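Local atomic coordinates of FdhC (Acinetobacter nosocomialis, PDB entry 5KTC), a protein that probably transfers a 3-hydroxybutanoyl group from coenzyme A to the amino group of a dTDP-linked 3-amino-3,6-dideoxy-D-galactose, as a sugar N-acyltransferase of the GNAT superfamily. Residues F125-K134 / E153-K164. Residues are numbered along the deposited sequence; the frame is centred on the assembly and turned at random.
Sequences FEQSHFEVMK and EDDENIYYIFPK. With FUH ([[(2~{R},3~{S},5~{R})-5-[5-methyl-2,4-bis(oxidanylidene)pyrimidin-1-yl]-3-oxidanyl-oxolan-2-yl]methoxy-oxidanyl-phosphoryl] [(2~{R},3~{R},4~{S},5~{R},6~{R})-6-methyl-3,5-bis(oxidanyl)-4-[[(3~{R})-3-oxidanylbutanoyl]amino]oxan-2-yl] hydrogen phosphate), chain C.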
ATOM      1  N   PHE A 125      -0.607 -14.783  -3.566  1.00 19.02           N
ATOM      2  CA  PHE A 125       0.136 -14.459  -4.815  1.00 17.26           C
ATOM      3  C   PHE A 125       1.569 -14.899  -4.706  1.00 17.47           C
ATOM      4  O   PHE A 125       2.060 -15.132  -3.596  1.00 16.88           O
ATOM      5  CB  PHE A 125       0.076 -12.948  -5.113  1.00 16.28           C
ATOM      6  CG  PHE A 125      -1.270 -12.497  -5.569  1.00 16.14           C
ATOM      7  CD1 PHE A 125      -1.612 -12.574  -6.891  1.00 17.75           C
ATOM      8  CD2 PHE A 125      -2.169 -12.003  -4.706  1.00 16.36           C
ATOM      9  CE1 PHE A 125      -2.860 -12.189  -7.332  1.00 17.73           C
ATOM     10  CE2 PHE A 125      -3.410 -11.564  -5.121  1.00 18.41           C
ATOM     11  CZ  PHE A 125      -3.751 -11.647  -6.443  1.00 18.20           C
ATOM     12  N   GLU A 126       2.254 -14.931  -5.835  1.00 17.20           N
ATOM     13  CA  GLU A 126       3.677 -15.215  -5.888  1.00 20.66           C
ATOM     14  C   GLU A 126       4.593 -14.042  -6.151  1.00 18.97           C
ATOM     15  O   GLU A 126       5.746 -14.071  -5.746  1.00 18.14           O
ATOM     16  CB  GLU A 126       3.955 -16.303  -6.938  1.00 24.89           C
ATOM     17  CG  GLU A 126       3.535 -17.715  -6.504  1.00 30.10           C
ATOM     18  CD  GLU A 126       4.204 -18.210  -5.213  1.00 35.52           C
ATOM     19  OE1 GLU A 126       3.458 -18.553  -4.243  1.00 39.31           O
ATOM     20  OE2 GLU A 126       5.470 -18.251  -5.158  1.00 42.27           O
ATOM     21  N   GLN A 127       4.094 -13.036  -6.868  1.00 20.33           N
ATOM     22  CA  GLN A 127       4.890 -11.860  -7.259  1.00 20.37           C
ATOM     23  C   GLN A 127       4.075 -10.584  -7.127  1.00 16.28           C
ATOM     24  O   GLN A 127       2.876 -10.622  -7.337  1.00 13.58           O
ATOM     25  CB  GLN A 127       5.179 -11.895  -8.772  1.00 26.04           C
ATOM     26  CG  GLN A 127       6.158 -12.872  -9.319  1.00 33.83           C
ATOM     27  CD  GLN A 127       6.884 -12.248 -10.551  1.00 39.11           C
ATOM     28  OE1 GLN A 127       6.284 -11.540 -11.452  1.00 28.23           O
ATOM     29  NE2 GLN A 127       8.197 -12.465 -10.572  1.00 43.79           N
ATOM     30  N   SER A 128       4.766  -9.451  -6.910  1.00 15.27           N
ATOM     31  CA  SER A 128       4.080  -8.174  -6.855  1.00 13.83           C
ATOM     32  C   SER A 128       4.716  -7.331  -7.937  1.00 12.90           C
ATOM     33  O   SER A 128       5.894  -7.421  -8.120  1.00 12.27           O
ATOM     34  CB  SER A 128       4.243  -7.509  -5.512  1.00 13.08           C
ATOM     35  OG  SER A 128       3.389  -6.398  -5.503  1.00 13.27           O
ATOM     36  N   HIS A 129       3.903  -6.584  -8.676  1.00 12.37           N
ATOM     37  CA  HIS A 129       4.413  -5.626  -9.673  1.00 12.34           C
ATOM     38  C   HIS A 129       3.963  -4.236  -9.274  1.00 11.67           C
ATOM     39  O   HIS A 129       2.871  -4.056  -8.806  1.00 11.86           O
ATOM     40  CB  HIS A 129       3.837  -5.936 -11.057  1.00 13.26           C
ATOM     41  CG  HIS A 129       4.176  -7.298 -11.581  1.00 14.42           C
ATOM     42  ND1 HIS A 129       3.644  -7.757 -12.766  1.00 16.28           N
ATOM     43  CD2 HIS A 129       4.943  -8.321 -11.091  1.00 14.02           C
ATOM     44  CE1 HIS A 129       4.107  -8.978 -13.003  1.00 15.99           C
ATOM     45  NE2 HIS A 129       4.885  -9.345 -12.008  1.00 14.32           N
ATOM     46  N   PHE A 130       4.818  -3.223  -9.497  1.00 12.34           N
ATOM     47  CA  PHE A 130       4.375  -1.827  -9.371  1.00 11.13           C
ATOM     48  C   PHE A 130       5.342  -0.900 -10.118  1.00 11.20           C
ATOM     49  O   PHE A 130       6.416  -1.308 -10.554  1.00 11.27           O
ATOM     50  CB  PHE A 130       4.279  -1.392  -7.886  1.00 10.72           C
ATOM     51  CG  PHE A 130       5.541  -1.606  -7.127  1.00 11.18           C
ATOM     52  CD1 PHE A 130       5.790  -2.821  -6.519  1.00 11.50           C
ATOM     53  CD2 PHE A 130       6.539  -0.598  -7.056  1.00 12.72           C
ATOM     54  CE1 PHE A 130       6.980  -3.026  -5.810  1.00 12.27           C
ATOM     55  CE2 PHE A 130       7.728  -0.803  -6.359  1.00 12.51           C
ATOM     56  CZ  PHE A 130       7.938  -2.016  -5.733  1.00 13.95           C
ATOM     57  N   GLU A 131       4.951   0.369 -10.232  1.00 12.93           N
ATOM     58  CA  GLU A 131       5.787   1.370 -10.874  1.00 12.84           C
ATOM     59  C   GLU A 131       5.847   2.660 -10.060  1.00 12.66           C
ATOM     60  O   GLU A 131       4.966   2.912  -9.244  1.00 12.05           O
ATOM     61  CB  GLU A 131       5.262   1.672 -12.268  1.00 13.56           C
ATOM     62  CG  GLU A 131       3.880   2.231 -12.393  1.00 14.45           C
ATOM     63  CD  GLU A 131       2.782   1.252 -12.686  1.00 15.46           C
ATOM     64  OE1 GLU A 131       1.637   1.506 -12.297  1.00 17.98           O
ATOM     65  OE2 GLU A 131       3.033   0.228 -13.322  1.00 16.80           O
ATOM     66  N   VAL A 132       6.890   3.458 -10.303  1.00 12.76           N
ATOM     67  CA  VAL A 132       7.148   4.689  -9.581  1.00 13.78           C
ATOM     68  C   VAL A 132       7.637   5.703 -10.605  1.00 14.30           C
ATOM     69  O   VAL A 132       8.504   5.378 -11.429  1.00 12.47           O
ATOM     70  CB  VAL A 132       8.248   4.481  -8.566  1.00 14.17           C
ATOM     71  CG1 VAL A 132       8.567   5.739  -7.791  1.00 16.00           C
ATOM     72  CG2 VAL A 132       7.903   3.322  -7.617  1.00 14.42           C
ATOM     73  N   MET A 133       7.071   6.897 -10.610  1.00 13.71           N
ATOM     74  CA  MET A 133       7.508   7.900 -11.593  1.00 15.30           C
ATOM     75  C   MET A 133       8.939   8.297 -11.432  1.00 15.03           C
ATOM     76  O   MET A 133       9.415   8.465 -10.351  1.00 16.33           O
ATOM     77  CB  MET A 133       6.635   9.155 -11.560  1.00 16.24           C
ATOM     78  CG  MET A 133       5.295   8.956 -12.289  1.00 17.49           C
ATOM     79  SD  MET A 133       4.416  10.520 -12.561  1.00 17.99           S
ATOM     80  CE  MET A 133       5.303  11.220 -13.976  1.00 17.39           C
ATOM     81  N   LYS A 134       9.635   8.472 -12.551  1.00 16.27           N
ATOM     82  CA  LYS A 134      10.957   9.029 -12.521  1.00 17.92           C
ATOM     83  C   LYS A 134      10.810  10.431 -11.906  1.00 17.99           C
ATOM     84  O   LYS A 134       9.837  11.063 -12.144  1.00 19.36           O
ATOM     85  CB  LYS A 134      11.485   9.048 -13.949  1.00 19.49           C
ATOM     86  CG  LYS A 134      11.760   7.678 -14.535  1.00 19.30           C
ATOM     87  CD  LYS A 134      12.287   7.808 -15.979  1.00 22.26           C
ATOM     88  CE  LYS A 134      13.333   6.776 -16.364  1.00 24.42           C
ATOM     89  NZ  LYS A 134      13.128   6.400 -17.815  1.00 28.11           N
ATOM     90  N   GLU A 153      11.505   0.048 -17.464  1.00 30.97           N
ATOM     91  CA  GLU A 153      11.160   1.498 -17.602  1.00 29.54           C
ATOM     92  C   GLU A 153      10.475   1.975 -18.906  1.00 32.06           C
ATOM     93  O   GLU A 153      10.247   1.210 -19.858  1.00 35.93           O
ATOM     94  CB  GLU A 153      12.385   2.319 -17.384  1.00 28.37           C
ATOM     95  CG  GLU A 153      13.164   2.515 -18.652  1.00 33.12           C
ATOM     96  CD  GLU A 153      14.534   2.827 -18.300  1.00 26.94           C
ATOM     97  OE1 GLU A 153      14.850   3.963 -17.926  1.00 37.83           O
ATOM     98  OE2 GLU A 153      15.259   1.853 -18.300  1.00 30.57           O
ATOM     99  N   ASP A 154      10.099   3.261 -18.883  1.00 25.20           N
ATOM    100  CA  ASP A 154       9.675   3.996 -20.052  1.00 21.99           C
ATOM    101  C   ASP A 154       9.943   5.500 -19.842  1.00 18.26           C
ATOM    102  O   ASP A 154      10.766   5.887 -19.016  1.00 17.56           O
ATOM    103  CB  ASP A 154       8.248   3.671 -20.392  1.00 20.51           C
ATOM    104  CG  ASP A 154       7.298   3.992 -19.301  1.00 18.40           C
ATOM    105  OD1 ASP A 154       7.656   4.819 -18.415  1.00 17.06           O
ATOM    106  OD2 ASP A 154       6.185   3.472 -19.386  1.00 17.57           O
ATOM    107  N   ASP A 155       9.323   6.350 -20.626  1.00 19.79           N
ATOM    108  CA  ASP A 155       9.602   7.829 -20.474  1.00 20.64           C
ATOM    109  C   ASP A 155       9.204   8.386 -19.062  1.00 20.67           C
ATOM    110  O   ASP A 155       9.811   9.323 -18.543  1.00 22.65           O
ATOM    111  CB  ASP A 155       8.792   8.547 -21.567  1.00 22.36           C
ATOM    112  CG  ASP A 155       9.366   8.315 -22.949  1.00 23.13           C
ATOM    113  OD1 ASP A 155      10.548   7.952 -23.045  1.00 23.17           O
ATOM    114  OD2 ASP A 155       8.653   8.546 -23.932  1.00 27.14           O
ATOM    115  N   GLU A 156       8.238   7.729 -18.435  1.00 19.51           N
ATOM    116  CA  GLU A 156       7.620   8.200 -17.183  1.00 22.12           C
ATOM    117  C   GLU A 156       8.066   7.496 -15.920  1.00 21.02           C
ATOM    118  O   GLU A 156       8.206   8.141 -14.870  1.00 20.37           O
ATOM    119  CB  GLU A 156       6.147   7.921 -17.227  1.00 23.56           C
ATOM    120  CG  GLU A 156       5.360   8.686 -18.192  1.00 25.72           C
ATOM    121  CD  GLU A 156       3.924   8.215 -18.242  1.00 26.69           C
ATOM    122  OE1 GLU A 156       3.353   8.500 -19.317  1.00 27.60           O
ATOM    123  OE2 GLU A 156       3.342   7.623 -17.262  1.00 22.85           O
ATOM    124  N   ASN A 157       8.209   6.172 -16.021  1.00 19.05           N
ATOM    125  CA  ASN A 157       8.295   5.245 -14.864  1.00 17.47           C
ATOM    126  C   ASN A 157       9.501   4.347 -14.830  1.00 18.53           C
ATOM    127  O   ASN A 157      10.146   4.078 -15.858  1.00 18.00           O
ATOM    128  CB  ASN A 157       7.106   4.267 -14.931  1.00 17.72           C
ATOM    129  CG  ASN A 157       5.763   4.940 -14.801  1.00 16.81           C
ATOM    130  OD1 ASN A 157       5.654   5.927 -14.100  1.00 16.77           O
ATOM    131  ND2 ASN A 157       4.731   4.418 -15.477  1.00 15.32           N
ATOM    132  N   ILE A 158       9.805   3.893 -13.630  1.00 20.53           N
ATOM    133  CA  ILE A 158      10.557   2.707 -13.405  1.00 20.44           C
ATOM    134  C   ILE A 158       9.585   1.634 -12.911  1.00 21.41           C
ATOM    135  O   ILE A 158       8.681   1.912 -12.113  1.00 15.71           O
ATOM    136  CB  ILE A 158      11.725   2.946 -12.510  1.00 21.94           C
ATOM    137  CG1 ILE A 158      12.675   3.937 -13.202  1.00 23.01           C
ATOM    138  CG2 ILE A 158      12.470   1.609 -12.219  1.00 21.77           C
ATOM    139  CD1 ILE A 158      13.674   4.518 -12.243  1.00 24.76           C
ATOM    140  N   TYR A 159       9.739   0.414 -13.481  1.00 19.86           N
ATOM    141  CA  TYR A 159       8.854  -0.727 -13.220  1.00 19.52           C
ATOM    142  C   TYR A 159       9.603  -1.698 -12.330  1.00 18.61           C
ATOM    143  O   TYR A 159      10.806  -1.992 -12.561  1.00 17.88           O
ATOM    144  CB  TYR A 159       8.477  -1.415 -14.525  1.00 22.28           C
ATOM    145  CG  TYR A 159       7.655  -0.533 -15.333  1.00 21.25           C
ATOM    146  CD1 TYR A 159       6.310  -0.435 -15.090  1.00 19.21           C
ATOM    147  CD2 TYR A 159       8.238   0.332 -16.275  1.00 19.70           C
ATOM    148  CE1 TYR A 159       5.537   0.457 -15.742  1.00 19.35           C
ATOM    149  CE2 TYR A 159       7.461   1.217 -16.971  1.00 19.63           C
ATOM    150  CZ  TYR A 159       6.135   1.288 -16.726  1.00 19.19           C
ATOM    151  OH  TYR A 159       5.272   2.172 -17.351  1.00 18.46           O
ATOM    152  N   TYR A 160       8.917  -2.175 -11.288  1.00 16.30           N
ATOM    153  CA  TYR A 160       9.536  -3.040 -10.310  1.00 14.68           C
ATOM    154  C   TYR A 160       8.743  -4.312 -10.149  1.00 13.48           C
ATOM    155  O   TYR A 160       7.543  -4.328 -10.379  1.00 12.67           O
ATOM    156  CB  TYR A 160       9.576  -2.341  -8.930  1.00 16.42           C
ATOM    157  CG  TYR A 160      10.462  -1.133  -8.867  1.00 16.03           C
ATOM    158  CD1 TYR A 160       9.977   0.139  -9.152  1.00 15.52           C
ATOM    159  CD2 TYR A 160      11.787  -1.263  -8.493  1.00 17.87           C
ATOM    160  CE1 TYR A 160      10.836   1.236  -9.130  1.00 15.24           C
ATOM    161  CE2 TYR A 160      12.614  -0.167  -8.406  1.00 17.47           C
ATOM    162  CZ  TYR A 160      12.124   1.079  -8.733  1.00 17.25           C
ATOM    163  OH  TYR A 160      12.996   2.126  -8.656  1.00 18.56           O
ATOM    164  N   ILE A 161       9.421  -5.324  -9.630  1.00 14.77           N
ATOM    165  CA  ILE A 161       8.749  -6.465  -9.042  1.00 16.01           C
ATOM    166  C   ILE A 161       9.317  -6.749  -7.634  1.00 15.66           C
ATOM    167  O   ILE A 161      10.459  -6.436  -7.298  1.00 14.63           O
ATOM    168  CB  ILE A 161       8.755  -7.781  -9.851  1.00 18.72           C
ATOM    169  CG1 ILE A 161      10.052  -8.483  -9.746  1.00 20.01           C
ATOM    170  CG2 ILE A 161       8.377  -7.571 -11.314  1.00 19.27           C
ATOM    171  CD1 ILE A 161      11.198  -7.701 -10.240  1.00 21.76           C
ATOM    172  N   PHE A 162       8.487  -7.385  -6.823  1.00 15.46           N
ATOM    173  CA  PHE A 162       8.877  -7.695  -5.426  1.00 14.53           C
ATOM    174  C   PHE A 162       8.502  -9.175  -5.214  1.00 14.52           C
ATOM    175  O   PHE A 162       7.375  -9.555  -5.399  1.00 12.56           O
ATOM    176  CB  PHE A 162       8.215  -6.711  -4.449  1.00 15.00           C
ATOM    177  CG  PHE A 162       8.742  -6.827  -3.051  1.00 15.58           C
ATOM    178  CD1 PHE A 162       8.287  -7.811  -2.207  1.00 14.36           C
ATOM    179  CD2 PHE A 162       9.736  -5.971  -2.601  1.00 17.07           C
ATOM    180  CE1 PHE A 162       8.833  -7.996  -0.956  1.00 16.04           C
ATOM    181  CE2 PHE A 162      10.278  -6.159  -1.343  1.00 16.73           C
ATOM    182  CZ  PHE A 162       9.810  -7.157  -0.522  1.00 15.89           C
ATOM    183  N   PRO A 163       9.483 -10.038  -5.011  1.00 14.30           N
ATOM    184  CA  PRO A 163       9.165 -11.468  -4.965  1.00 16.18           C
ATOM    185  C   PRO A 163       8.713 -11.897  -3.566  1.00 16.14           C
ATOM    186  O   PRO A 163       9.172 -11.312  -2.575  1.00 14.15           O
ATOM    187  CB  PRO A 163      10.520 -12.130  -5.287  1.00 16.27           C
ATOM    188  CG  PRO A 163      11.485 -11.200  -4.745  1.00 16.09           C
ATOM    189  CD  PRO A 163      10.914  -9.802  -4.985  1.00 16.72           C
ATOM    190  N   LYS A 164       7.850 -12.916  -3.517  1.00 18.40           N
ATOM    191  CA  LYS A 164       7.354 -13.509  -2.257  1.00 20.65           C
ATOM    192  C   LYS A 164       8.532 -13.912  -1.356  1.00 18.93           C
ATOM    193  O   LYS A 164       8.465 -13.764  -0.184  1.00 18.68           O
ATOM    194  CB  LYS A 164       6.449 -14.714  -2.553  1.00 21.52           C
ATOM    195  CG  LYS A 164       5.880 -15.377  -1.331  1.00 26.06           C
ATOM    196  CD  LYS A 164       4.826 -16.434  -1.604  1.00 28.77           C
ATOM    197  CE  LYS A 164       4.118 -16.771  -0.297  1.00 34.92           C
ATOM    198  NZ  LYS A 164       3.274 -17.989  -0.490  1.00 37.65           N
TER
HETATM  199  O1  FUH C 202       1.555   3.992  -5.830  1.00 12.43           O
HETATM  200  C1  FUH C 202       2.226   3.462  -6.710  1.00 13.14           C
HETATM  201  C2  FUH C 202       3.210   2.373  -6.437  1.00 12.66           C
HETATM  202  C3  FUH C 202       3.709   2.391  -5.015  1.00 13.48           C
HETATM  203  O2  FUH C 202       4.900   3.208  -4.882  1.00 13.17           O
HETATM  204  C4  FUH C 202       4.103   1.005  -4.571  1.00 13.75           C
HETATM  205  N1  FUH C 202       2.092   3.811  -8.051  1.00 13.50           N
HETATM  206  C5  FUH C 202       0.943   4.609  -8.493  1.00 13.92           C
HETATM  207  C6  FUH C 202       1.378   5.738  -9.447  1.00 15.28           C
HETATM  208  O3  FUH C 202       2.046   5.157 -10.484  1.00 18.96           O
HETATM  209  C7  FUH C 202       0.223   6.469 -10.091  1.00 15.92           C
HETATM  210  C8  FUH C 202       0.622   7.399 -11.261  1.00 17.19           C
HETATM  211  O4  FUH C 202      -0.729   5.533 -10.626  1.00 15.76           O
HETATM  212  C9  FUH C 202      -0.055   3.707  -9.195  1.00 13.56           C
HETATM  213  O5  FUH C 202      -0.653   2.762  -8.294  1.00 13.47           O
HETATM  214  C10 FUH C 202      -1.177   4.512  -9.717  1.00 14.50           C
HETATM  215  O6  FUH C 202      -1.825   5.105  -8.602  1.00 13.15           O
HETATM  216  P1  FUH C 202      -3.231   5.791  -8.722  1.00 12.94           P
HETATM  217  O7  FUH C 202      -3.146   7.182  -9.233  1.00 12.74           O
HETATM  218  O8  FUH C 202      -3.768   5.759  -7.291  1.00 13.19           O
HETATM  219  O9  FUH C 202      -4.272   4.848  -9.469  1.00 15.52           O
HETATM  220  P2  FUH C 202      -4.573   4.606 -11.022  1.00 14.82           P
HETATM  221  O10 FUH C 202      -4.546   3.133 -11.243  1.00 15.82           O
HETATM  222  O11 FUH C 202      -3.514   5.375 -11.800  1.00 16.61           O
HETATM  223  O12 FUH C 202      -6.020   5.212 -11.086  1.00 15.70           O
HETATM  224  C11 FUH C 202      -6.922   4.796 -12.115  1.00 17.17           C
HETATM  225  C12 FUH C 202      -7.877   5.931 -12.386  1.00 17.01           C
HETATM  226  C13 FUH C 202      -7.188   7.305 -12.525  1.00 19.62           C
HETATM  227  O13 FUH C 202      -7.854   8.145 -13.485  1.00 19.23           O
HETATM  228  C14 FUH C 202      -7.386   7.979 -11.175  1.00 17.73           C
HETATM  229  C15 FUH C 202      -8.709   7.392 -10.747  1.00 17.28           C
HETATM  230  O14 FUH C 202      -8.803   6.056 -11.302  1.00 16.92           O
HETATM  231  N2  FUH C 202      -8.893   7.160  -9.298  1.00 17.84           N
HETATM  232  C16 FUH C 202      -8.133   6.248  -8.630  1.00 18.06           C
HETATM  233  C17 FUH C 202      -8.368   5.996  -7.278  1.00 18.27           C
HETATM  234  C18 FUH C 202      -7.560   4.981  -6.497  1.00 18.23           C
HETATM  235  C19 FUH C 202      -9.398   6.754  -6.642  1.00 17.14           C
HETATM  236  O15 FUH C 202      -9.685   6.515  -5.398  1.00 15.24           O
HETATM  237  N3  FUH C 202     -10.132   7.646  -7.323  1.00 15.91           N
HETATM  238  C20 FUH C 202      -9.901   7.801  -8.632  1.00 17.78           C
HETATM  239  O16 FUH C 202     -10.610   8.700  -9.292  1.00 17.96           O
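K134 NZ is gripped by two groups where strand 149-153 turns toward 157-163: it donates to D154 O at 2.7 Å, nearly along the C=O axis, and forms a salt bridge to the anti lone pair of E153 OE1 at 3.0 Å. A lysine suits this place, its long chain passing the carbonyl oxygens of E156, D155 and D154 to deliver a charged amine. The short D154 folds its carboxylate back into an Asx turn, OD1 accepting from E156 N and N157 N while OD2 takes the hydroxyl of Y159. From there 127-133 and 157-163 run antiparallel, with paired backbone bonds at S128/F162, F130/Y160 and V132/I158. Aromatic F130 and Y160 fill the buried face. With chi1 at 55°, the F130 ring turns one face to Y160 CB, 3.8 Å from its centroid, in a CH-pi contact, and brings CD2 to the product's methyl C4 at 3.8 Å; the two rings, 17° from parallel, are slid apart. Y160 carries its hydroxyl on to H140. On the other face, E131 OE2 meets the Y159 ring edge at CE1, 3.5 Å away. E131 O accepts a hydrogen bond from the product amide N1 at 3.2 Å; strand 127-133 thus lines the GNAT acyl-transfer site, beside coenzyme A, while 157-163 pairs with its other edge, away from strand 91-99.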